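Local coordinates for 3-oxo-tetronate kinase (Cupriavidus necator, PDB 5DMH), which catalyses the ATP-dependent phosphorylation of 3-oxo-tetronate to 3-oxo-tetronate 4-phosphate, at residues 146-151 with 155-160; 231-236 with 240-245; 315-318 with 322-325; 326-331 with 370-375. All blocks are in the same frame, centred on the assembly; numbering follows the deposited sequence.

Interaction 1 of 4, residues 146-151 with 155-160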
# COMPACT_ATOMS: atom_id res chain seq x y z
N ALA A 146 -2.12 -7.67 14.33
CA ALA A 146 -2.14 -6.44 13.58
C ALA A 146 -0.78 -5.78 13.80
O ALA A 146 -0.49 -5.27 14.89
CB ALA A 146 -3.27 -5.55 14.08
N CYS A 147 0.08 -5.82 12.79
CA CYS A 147 1.44 -5.33 12.93
C CYS A 147 1.87 -4.51 11.74
O CYS A 147 2.42 -5.05 10.77
CB CYS A 147 2.41 -6.51 13.06
SG CYS A 147 4.09 -5.96 13.52
N PRO A 148 1.67 -3.20 11.83
CA PRO A 148 2.16 -2.31 10.76
C PRO A 148 3.66 -1.99 10.79
O PRO A 148 4.09 -1.15 10.00
CB PRO A 148 1.35 -1.05 10.97
CG PRO A 148 1.06 -1.03 12.49
CD PRO A 148 0.84 -2.48 12.82
N ALA A 149 4.45 -2.60 11.67
CA ALA A 149 5.86 -2.24 11.77
C ALA A 149 6.64 -2.46 10.46
O ALA A 149 6.38 -3.43 9.70
CB ALA A 149 6.52 -3.00 12.91
N PHE A 150 7.63 -1.60 10.23
CA PHE A 150 8.39 -1.61 8.99
C PHE A 150 9.72 -0.89 9.25
O PHE A 150 9.90 0.25 8.84
CB PHE A 150 7.55 -0.86 7.92
CG PHE A 150 8.02 -1.05 6.48
CD1 PHE A 150 9.21 -1.68 6.17
CD2 PHE A 150 7.23 -0.60 5.44
CE1 PHE A 150 9.61 -1.84 4.88
CE2 PHE A 150 7.61 -0.76 4.13
CZ PHE A 150 8.81 -1.38 3.84
N PRO A 151 10.63 -1.55 9.98
CA PRO A 151 11.87 -0.88 10.39
C PRO A 151 12.67 -0.26 9.25
O PRO A 151 13.26 0.81 9.42
CB PRO A 151 12.68 -2.02 11.04
CG PRO A 151 11.60 -2.85 11.70
CD PRO A 151 10.46 -2.85 10.66
N ARG A 155 9.36 2.44 10.85
CA ARG A 155 8.19 2.20 11.69
C ARG A 155 8.47 1.09 12.69
O ARG A 155 8.81 -0.04 12.29
CB ARG A 155 6.95 1.80 10.88
CG ARG A 155 6.34 2.91 10.00
CD ARG A 155 6.91 2.95 8.59
NE ARG A 155 6.17 3.92 7.80
CZ ARG A 155 6.49 5.21 7.65
NH1 ARG A 155 5.72 6.01 6.93
NH2 ARG A 155 7.58 5.73 8.21
N THR A 156 8.40 1.43 13.98
CA THR A 156 8.44 0.44 15.05
C THR A 156 7.27 0.58 16.03
O THR A 156 6.62 1.64 16.11
CB THR A 156 9.79 0.46 15.83
OG1 THR A 156 10.02 1.75 16.41
CG2 THR A 156 10.94 0.11 14.92
N ILE A 157 6.99 -0.50 16.77
CA ILE A 157 5.87 -0.59 17.69
C ILE A 157 6.34 -1.13 19.06
O ILE A 157 6.97 -2.17 19.12
CB ILE A 157 4.72 -1.51 17.19
CG1 ILE A 157 4.25 -1.09 15.80
CG2 ILE A 157 3.54 -1.44 18.13
CD1 ILE A 157 3.38 -2.11 15.14
N PHE A 158 6.06 -0.36 20.10
CA PHE A 158 6.48 -0.65 21.48
C PHE A 158 5.30 -0.38 22.41
O PHE A 158 4.74 0.71 22.42
CB PHE A 158 7.69 0.22 21.89
CG PHE A 158 8.17 -0.04 23.30
CD1 PHE A 158 9.05 -1.08 23.56
CD2 PHE A 158 7.76 0.76 24.35
CE1 PHE A 158 9.51 -1.30 24.84
CE2 PHE A 158 8.22 0.52 25.63
CZ PHE A 158 9.10 -0.49 25.88
N ARG A 159 4.93 -1.39 23.20
CA ARG A 159 3.75 -1.31 24.07
C ARG A 159 2.53 -0.80 23.30
O ARG A 159 1.72 -0.06 23.82
CB ARG A 159 4.03 -0.50 25.32
CG ARG A 159 5.08 -1.17 26.22
CD ARG A 159 5.35 -0.43 27.53
NE ARG A 159 6.29 -1.20 28.34
CZ ARG A 159 5.94 -2.15 29.20
NH1 ARG A 159 4.67 -2.46 29.40
NH2 ARG A 159 6.87 -2.82 29.86
N GLY A 160 2.45 -1.24 22.05
CA GLY A 160 1.32 -0.99 21.18
C GLY A 160 1.32 0.38 20.53
O GLY A 160 0.41 0.68 19.76

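Interaction 2 of 4, residues 231-236 with 240-245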
# COMPACT_ATOMS: atom_id res chain seq x y z
N ALA A 231 0.68 -6.27 17.49
CA ALA A 231 1.95 -6.93 17.81
C ALA A 231 3.11 -5.94 17.79
O ALA A 231 3.36 -5.29 16.76
CB ALA A 231 2.23 -8.06 16.84
N ASP A 232 3.82 -5.86 18.91
CA ASP A 232 5.03 -5.06 19.00
C ASP A 232 6.13 -5.63 18.08
O ASP A 232 6.26 -6.84 17.86
CB ASP A 232 5.57 -4.98 20.45
CG ASP A 232 4.78 -4.04 21.36
OD1 ASP A 232 3.91 -3.26 20.88
OD2 ASP A 232 5.05 -4.09 22.60
N ALA A 233 6.98 -4.74 17.56
CA ALA A 233 8.12 -5.16 16.78
C ALA A 233 9.08 -3.99 16.74
O ALA A 233 8.73 -2.91 16.25
CB ALA A 233 7.73 -5.56 15.38
N VAL A 234 10.26 -4.20 17.33
CA VAL A 234 11.27 -3.13 17.44
C VAL A 234 12.43 -3.32 16.48
O VAL A 234 13.36 -2.51 16.46
CB VAL A 234 11.80 -3.00 18.87
CG1 VAL A 234 10.66 -2.92 19.85
CG2 VAL A 234 12.73 -4.16 19.25
N SER A 235 12.34 -4.36 15.65
CA SER A 235 13.41 -4.73 14.72
C SER A 235 12.89 -5.69 13.69
O SER A 235 11.81 -6.28 13.87
CB SER A 235 14.52 -5.40 15.50
OG SER A 235 14.01 -6.57 16.04
N ASP A 236 13.66 -5.88 12.62
CA ASP A 236 13.34 -6.90 11.63
C ASP A 236 13.37 -8.29 12.28
O ASP A 236 12.59 -9.17 11.93
CB ASP A 236 14.29 -6.87 10.43
CG ASP A 236 13.99 -5.74 9.45
OD1 ASP A 236 12.93 -5.08 9.54
OD2 ASP A 236 14.84 -5.50 8.58
N PHE A 240 10.53 -11.34 11.92
CA PHE A 240 10.73 -12.72 11.54
C PHE A 240 10.20 -13.64 12.64
O PHE A 240 9.61 -14.68 12.35
CB PHE A 240 12.19 -13.04 11.25
CG PHE A 240 12.65 -12.57 9.89
CD1 PHE A 240 12.41 -13.34 8.76
CD2 PHE A 240 13.32 -11.37 9.74
CE1 PHE A 240 12.84 -12.93 7.51
CE2 PHE A 240 13.75 -10.95 8.49
CZ PHE A 240 13.51 -11.73 7.38
N THR A 241 10.40 -13.24 13.89
CA THR A 241 9.85 -14.00 15.03
C THR A 241 8.31 -14.11 14.96
O THR A 241 7.74 -15.18 15.16
CB THR A 241 10.26 -13.35 16.36
OG1 THR A 241 11.68 -13.45 16.50
CG2 THR A 241 9.56 -14.02 17.56
N LEU A 242 7.66 -12.99 14.67
CA LEU A 242 6.21 -12.96 14.57
C LEU A 242 5.72 -13.85 13.41
O LEU A 242 4.79 -14.63 13.57
CB LEU A 242 5.73 -11.50 14.42
CG LEU A 242 5.78 -10.62 15.68
CD1 LEU A 242 5.70 -9.14 15.31
CD2 LEU A 242 4.66 -11.00 16.63
N GLY A 243 6.36 -13.72 12.25
CA GLY A 243 6.03 -14.55 11.10
C GLY A 243 6.08 -16.04 11.41
O GLY A 243 5.15 -16.80 11.12
N GLU A 244 7.17 -16.47 12.02
CA GLU A 244 7.31 -17.86 12.43
C GLU A 244 6.25 -18.24 13.47
O GLU A 244 5.65 -19.30 13.36
CB GLU A 244 8.72 -18.14 12.95
CG GLU A 244 8.94 -19.61 13.27
CD GLU A 244 10.33 -19.93 13.80
OE1 GLU A 244 11.25 -19.09 13.73
OE2 GLU A 244 10.48 -21.05 14.31
N ALA A 245 6.02 -17.40 14.48
CA ALA A 245 5.02 -17.71 15.51
C ALA A 245 3.61 -17.84 14.95
O ALA A 245 2.78 -18.60 15.48
CB ALA A 245 5.05 -16.68 16.59

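Interaction 3 of 4, residues 315-318 with 322-325. With ADP (adenosine-5'-diphosphate), chain C.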
# COMPACT_ATOMS: atom_id res chain seq x y z
N ARG A 315 1.28 22.63 -11.57
CA ARG A 315 0.50 22.41 -10.35
C ARG A 315 -1.02 22.46 -10.60
O ARG A 315 -1.52 23.27 -11.38
CB ARG A 315 0.89 23.48 -9.33
CG ARG A 315 0.35 23.25 -7.97
CD ARG A 315 0.88 24.27 -7.00
NE ARG A 315 0.48 23.95 -5.65
CZ ARG A 315 1.03 24.47 -4.55
NH1 ARG A 315 2.00 25.37 -4.65
NH2 ARG A 315 0.57 24.10 -3.36
N ILE A 316 -1.72 21.53 -9.96
CA ILE A 316 -3.17 21.41 -9.99
C ILE A 316 -3.78 22.14 -8.80
O ILE A 316 -3.44 21.84 -7.66
CB ILE A 316 -3.59 19.93 -9.77
CG1 ILE A 316 -3.01 19.01 -10.84
CG2 ILE A 316 -5.10 19.82 -9.69
CD1 ILE A 316 -3.09 19.57 -12.20
N ASP A 317 -4.69 23.08 -9.07
CA ASP A 317 -5.41 23.80 -8.02
C ASP A 317 -6.79 23.18 -7.85
O ASP A 317 -7.64 23.33 -8.72
CB ASP A 317 -5.58 25.26 -8.43
CG ASP A 317 -6.33 26.09 -7.40
OD1 ASP A 317 -6.81 25.54 -6.38
OD2 ASP A 317 -6.43 27.32 -7.62
N PRO A 318 -7.03 22.51 -6.71
CA PRO A 318 -8.33 21.86 -6.51
C PRO A 318 -9.50 22.83 -6.67
O PRO A 318 -10.60 22.45 -7.07
CB PRO A 318 -8.25 21.34 -5.08
CG PRO A 318 -6.77 21.16 -4.83
CD PRO A 318 -6.15 22.33 -5.55
N ALA A 322 -12.94 22.36 -8.98
CA ALA A 322 -14.30 22.54 -8.49
C ALA A 322 -15.07 23.58 -9.30
O ALA A 322 -16.27 23.44 -9.47
CB ALA A 322 -14.30 22.89 -6.99
N ARG A 323 -14.39 24.62 -9.80
CA ARG A 323 -15.04 25.62 -10.67
C ARG A 323 -15.25 25.10 -12.10
O ARG A 323 -15.85 25.77 -12.93
CB ARG A 323 -14.22 26.91 -10.76
CG ARG A 323 -14.09 27.70 -9.47
CD ARG A 323 -13.47 29.06 -9.73
NE ARG A 323 -12.04 28.99 -10.10
CZ ARG A 323 -11.02 29.07 -9.25
NH1 ARG A 323 -11.24 29.22 -7.95
NH2 ARG A 323 -9.77 29.00 -9.69
N GLY A 324 -14.72 23.92 -12.38
CA GLY A 324 -14.88 23.28 -13.66
C GLY A 324 -13.98 23.87 -14.72
O GLY A 324 -14.31 23.80 -15.91
N GLU A 325 -12.86 24.45 -14.31
CA GLU A 325 -11.89 24.93 -15.27
C GLU A 325 -11.17 23.72 -15.87
O GLU A 325 -11.12 22.64 -15.26
CB GLU A 325 -10.95 25.93 -14.63
CG GLU A 325 -11.67 27.19 -14.18
CD GLU A 325 -10.83 28.07 -13.29
OE1 GLU A 325 -9.59 27.90 -13.27
OE2 GLU A 325 -11.41 28.95 -12.61
PB ADP C . -0.64 9.12 0.64
O1B ADP C . 0.04 7.92 -0.01
O2B ADP C . 0.36 10.21 0.97
O3B ADP C . -1.56 8.75 1.80
PA ADP C . -2.94 9.45 -1.15
O1A ADP C . -2.89 9.71 -2.60
O2A ADP C . -3.36 8.13 -0.60
O3A ADP C . -1.48 9.87 -0.54
O5' ADP C . -3.92 10.48 -0.41
C5' ADP C . -3.79 11.89 -0.57
C4' ADP C . -5.18 12.50 -0.68
O4' ADP C . -5.09 13.90 -0.48
C3' ADP C . -5.78 12.28 -2.06
O3' ADP C . -7.21 12.09 -1.98
C2' ADP C . -5.47 13.57 -2.75
O2' ADP C . -6.26 13.80 -3.89
C1' ADP C . -5.67 14.55 -1.61
N9 ADP C . -4.99 15.81 -1.90
C8 ADP C . -3.77 15.97 -2.46
N7 ADP C . -3.48 17.27 -2.62
C5 ADP C . -4.55 17.95 -2.15
C6 ADP C . -4.90 19.37 -2.04
N6 ADP C . -3.99 20.28 -2.45
N1 ADP C . -6.09 19.68 -1.49
C2 ADP C . -6.96 18.75 -1.06
N3 ADP C . -6.73 17.42 -1.14
C4 ADP C . -5.55 16.99 -1.68

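Interaction 4 of 4, residues 326-331 with 370-375. With ADP (adenosine-5'-diphosphate), chain C.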
# COMPACT_ATOMS: atom_id res chain seq x y z
N ALA A 326 -10.64 23.88 -17.07
CA ALA A 326 -10.13 22.76 -17.85
C ALA A 326 -8.71 22.38 -17.43
O ALA A 326 -7.78 22.41 -18.24
CB ALA A 326 -10.18 23.10 -19.36
N VAL A 327 -8.55 21.97 -16.18
CA VAL A 327 -7.24 21.72 -15.59
C VAL A 327 -6.59 20.45 -16.15
O VAL A 327 -5.40 20.48 -16.51
CB VAL A 327 -7.35 21.63 -14.05
CG1 VAL A 327 -6.02 21.32 -13.44
CG2 VAL A 327 -7.92 22.93 -13.47
N ALA A 328 -7.34 19.36 -16.27
CA ALA A 328 -6.78 18.14 -16.84
C ALA A 328 -6.34 18.35 -18.30
O ALA A 328 -5.27 17.86 -18.69
CB ALA A 328 -7.76 16.98 -16.74
N ASP A 329 -7.15 19.06 -19.09
CA ASP A 329 -6.78 19.38 -20.46
C ASP A 329 -5.47 20.18 -20.48
O ASP A 329 -4.60 19.94 -21.32
CB ASP A 329 -7.88 20.19 -21.16
CG ASP A 329 -9.15 19.38 -21.42
OD1 ASP A 329 -9.11 18.14 -21.34
OD2 ASP A 329 -10.19 20.02 -21.72
N ALA A 330 -5.31 21.12 -19.54
CA ALA A 330 -4.11 21.95 -19.50
C ALA A 330 -2.88 21.13 -19.15
O ALA A 330 -1.79 21.37 -19.68
CB ALA A 330 -4.28 23.07 -18.49
N ALA A 331 -3.06 20.17 -18.24
CA ALA A 331 -1.96 19.28 -17.85
C ALA A 331 -1.54 18.38 -19.00
O ALA A 331 -0.37 18.19 -19.23
CB ALA A 331 -2.35 18.46 -16.67
N GLU A 370 -7.77 13.26 -7.39
CA GLU A 370 -7.56 11.92 -7.86
C GLU A 370 -8.07 11.77 -9.29
O GLU A 370 -7.38 11.21 -10.14
CB GLU A 370 -8.27 10.90 -6.94
CG GLU A 370 -7.63 10.75 -5.56
CD GLU A 370 -8.40 9.85 -4.63
OE1 GLU A 370 -9.19 9.01 -5.12
OE2 GLU A 370 -8.26 10.02 -3.39
N GLN A 371 -9.28 12.27 -9.54
CA GLN A 371 -9.93 12.14 -10.85
C GLN A 371 -9.13 12.86 -11.93
O GLN A 371 -9.03 12.39 -13.07
CB GLN A 371 -11.33 12.73 -10.79
CG GLN A 371 -12.34 11.87 -10.06
CD GLN A 371 -13.70 12.55 -9.91
OE1 GLN A 371 -14.08 13.41 -10.72
NE2 GLN A 371 -14.44 12.18 -8.86
N CYS A 372 -8.58 14.02 -11.57
CA CYS A 372 -7.81 14.84 -12.50
C CYS A 372 -6.55 14.12 -12.93
O CYS A 372 -6.25 13.96 -14.13
CB CYS A 372 -7.47 16.18 -11.86
SG CYS A 372 -6.51 17.27 -12.90
N LEU A 373 -5.82 13.62 -11.94
CA LEU A 373 -4.57 12.91 -12.22
C LEU A 373 -4.86 11.64 -12.99
O LEU A 373 -4.07 11.25 -13.88
CB LEU A 373 -3.82 12.63 -10.89
CG LEU A 373 -3.23 13.87 -10.22
CD1 LEU A 373 -2.71 13.53 -8.80
CD2 LEU A 373 -2.15 14.53 -11.04
N ALA A 374 -5.98 10.98 -12.69
CA ALA A 374 -6.35 9.76 -13.39
C ALA A 374 -6.70 10.08 -14.86
O ALA A 374 -6.33 9.34 -15.78
CB ALA A 374 -7.51 9.08 -12.69
N THR A 375 -7.42 11.17 -15.09
CA THR A 375 -7.71 11.62 -16.46
C THR A 375 -6.41 11.95 -17.23
O THR A 375 -6.23 11.53 -18.39
CB THR A 375 -8.60 12.87 -16.44
OG1 THR A 375 -9.87 12.53 -15.89
CG2 THR A 375 -8.76 13.45 -17.87
PB ADP C . -0.64 9.12 0.64
O1B ADP C . 0.04 7.92 -0.01
O2B ADP C . 0.36 10.21 0.97
O3B ADP C . -1.56 8.75 1.80
PA ADP C . -2.94 9.45 -1.15
O1A ADP C . -2.89 9.71 -2.60
O2A ADP C . -3.36 8.13 -0.60
O3A ADP C . -1.48 9.87 -0.54
O5' ADP C . -3.92 10.48 -0.41
C5' ADP C . -3.79 11.89 -0.57
C4' ADP C . -5.18 12.50 -0.68
O4' ADP C . -5.09 13.90 -0.48
C3' ADP C . -5.78 12.28 -2.06
O3' ADP C . -7.21 12.09 -1.98
C2' ADP C . -5.47 13.57 -2.75
O2' ADP C . -6.26 13.80 -3.89
C1' ADP C . -5.67 14.55 -1.61
N9 ADP C . -4.99 15.81 -1.90
C8 ADP C . -3.77 15.97 -2.46
N7 ADP C . -3.48 17.27 -2.62
C5 ADP C . -4.55 17.95 -2.15
C6 ADP C . -4.90 19.37 -2.04
N6 ADP C . -3.99 20.28 -2.45
N1 ADP C . -6.09 19.68 -1.49
C2 ADP C . -6.96 18.75 -1.06
N3 ADP C . -6.73 17.42 -1.14
C4 ADP C . -5.55 16.99 -1.68

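Interaction 1 of 4, residues 146-151 with 155-160
A single antiparallel bridge, the hydrogen-bonded pair F150 and R155, closes the turn between strand 144-147 and strand 155-158 in the sugar-binding N-terminal domain. F150 N donates to R155 O over 2.8 Å, and R155 N returns a nearly straight bond (170°) of 3.0 Å to F150 O. Both donors lie above the plane of the carbonyl they meet, and the two chains, which run at a steep angle to each other, pair at this one position. P151 follows at once and has no N-H to offer. Beside the bridge, R155 lays its aliphatic stem along F150, with CD 3.9 Å from F150 CB. A bend at chi2 (90°) then carries the guanidinium away, and NE bonds to S118 OG. The strand 155-158 also lies against strand 161-164 on its other edge, while C147 continues into hydrogen bonds with T253 and G255. Apolar packing is concentrated on one methyl: I157 CD1 lies 4.2 Å from C147 SG and 4.0 Å from A149 CB. The I157 side chain crosses the P148 ring at about a right angle, tightly enough that CD1 lies only 3.5 Å from P148 CD.

Interaction 2 of 4, residues 231-236 with 240-245
At the edge of the F240 phenyl ring, near its plane, lies the carbonyl oxygen of D236, 3.2 Å from F240 CD2; no atom of 231-236 rests against either ring face. The first torsion explains this approach: with CG beside the backbone N and anti to the carbonyl carbon (chi1 -78°), the ring folds back toward the preceding turn. One oxygen therefore receives both the ring edge and the amide, for F240 N donates to D236 O over 3.0 Å in the first turn of helix 236-245. The other flat group, the D232 carboxylate, turns away from the helix and is gripped by backbone amides: OD1 by G160 N, OD2 by R159 N and Y204 N.

The packing illustrates how one leucine can hold a strand end and the loop after it to the following helix. Both methyls of L242 meet A231 CB, CD2 at 3.8 Å and CD1 at 3.9 Å; CD1 also lies 3.5 Å from D232 O and 4.1 Å from A233 CB. D232 O is buried under this methyl without a polar partner. C147 of strand 144-147 and T214 of helix 211-223 also touch L242, continuing the apolar layer.

S235 is the N-cap, its OG bonded to D238 N, and D238 OD2 in turn takes V234 N. Strand end, short loop and capped helix folding back on them form a strand-to-helix connection of the parallel alpha/beta N-terminal domain.

Interaction 3 of 4, residues 315-318 with 322-325
P318 and A322 form the tight part of this contact, one turn of the short helix 318-322. A322 N donates to P318 O over 3.0 Å with an N-H...O angle of 161°, and A322 CB lies 3.7 Å from the same oxygen. The P318 ring points away from A322 and packs on the nucleotide instead: its CG lies over the adenine face at the rim that carries the amino group, 3.7 Å from ADP N1 and 3.8 Å from ADP N6. V356 and V369, from helices 350-360 and 362-382, touch the same proline, so that it is wedged between the adenine and two helices.

The solvent side is looser and electrostatic. D317 OD2 and R323 NH2 carry opposite charges yet remain 4.3 Å apart, beyond a salt bridge. R323 is engaged more firmly by E325. Its chain turns at chi3 (-69°), and NE, with the partner in the guanidinium plane, makes a straight 2.6 Å salt bridge to E325 OE2, which it meets from above the carboxylate plane; R323 NH2 adds a weak bond to the same oxygen. This pairing spans G324, across the end of the helix.

The two ends of the helix are closed differently. D317 is the N-cap, with OD1 bonded to L319 N, while G324, at positive phi (78°), completes a Schellman motif at the C-terminal end. The result is a short, doubly capped helix whose leading proline lines the adenine part of the nucleotide-binding pocket.

Interaction 4 of 4, residues 326-331 with 370-375
Apolar contacts carry the meeting of helix 327-336 with helix 362-382. C372 and A328 are its centre: C372 SG lies 4.0 Å from A328 CB, and V327 CG1 comes within 4.1 Å of the same sulfur. Because SG is anti to the backbone N of C372 (chi1 179°), it reaches out across the gap to the first turn of the opposing helix. A328 CB also meets T375 CG2, at 3.8 Å, one turn further along. The local axes are 9.2 Å apart and inclined by 37°, and the side chains that meet between them are short ones; L321 of the preceding short helix touches both V327 and C372.

No hydrogen bond crosses between the helices. The polar group of T375 is instead satisfied within its own helix, its OG1 donating to Q371 O over 2.9 Å. That oxygen also accepts T375 N, the two donors arriving from opposite faces of the carbonyl plane. The turn of OG1 back to the helix leaves CG2, anti to the backbone N, to face A328.

Ligand binding uses another side of helix 362-382. E370 stretches out beyond CG and accepts the ribose hydroxyl ADP O3' at OE2, 2.7 Å away, while OE1 pairs in a salt bridge with K84 NZ of the N-terminal domain. H177, S294, T395 and G436 are among the other hydrogen-bonding partners of ADP. One helix thus packs on a neighbour through C372 and presents E370 to the ribose, as part of the nucleotide-binding site of the C-terminal domain.

The four contacts form two pairs, one in each domain, and follow one another along the chain. Interactions 1 and 2 belong to the sugar-binding domain, their centres 9 Å apart, and they touch where P151 CG packs on D236 OD1. Interactions 3 and 4 lie in the nucleotide-binding domain, also 9 Å apart, where I316 CD1 packs on V327 and C372. Between interactions 1 and 4 the centres are 37 Å apart, on opposite sides of the chain's centre. Both contacts of the second pair touch ADP, P318 at the adenine and E370 at the ribose, whereas the side chain of R155 in interaction 1 lies about 9 Å from the nucleotide, which binds between the domains.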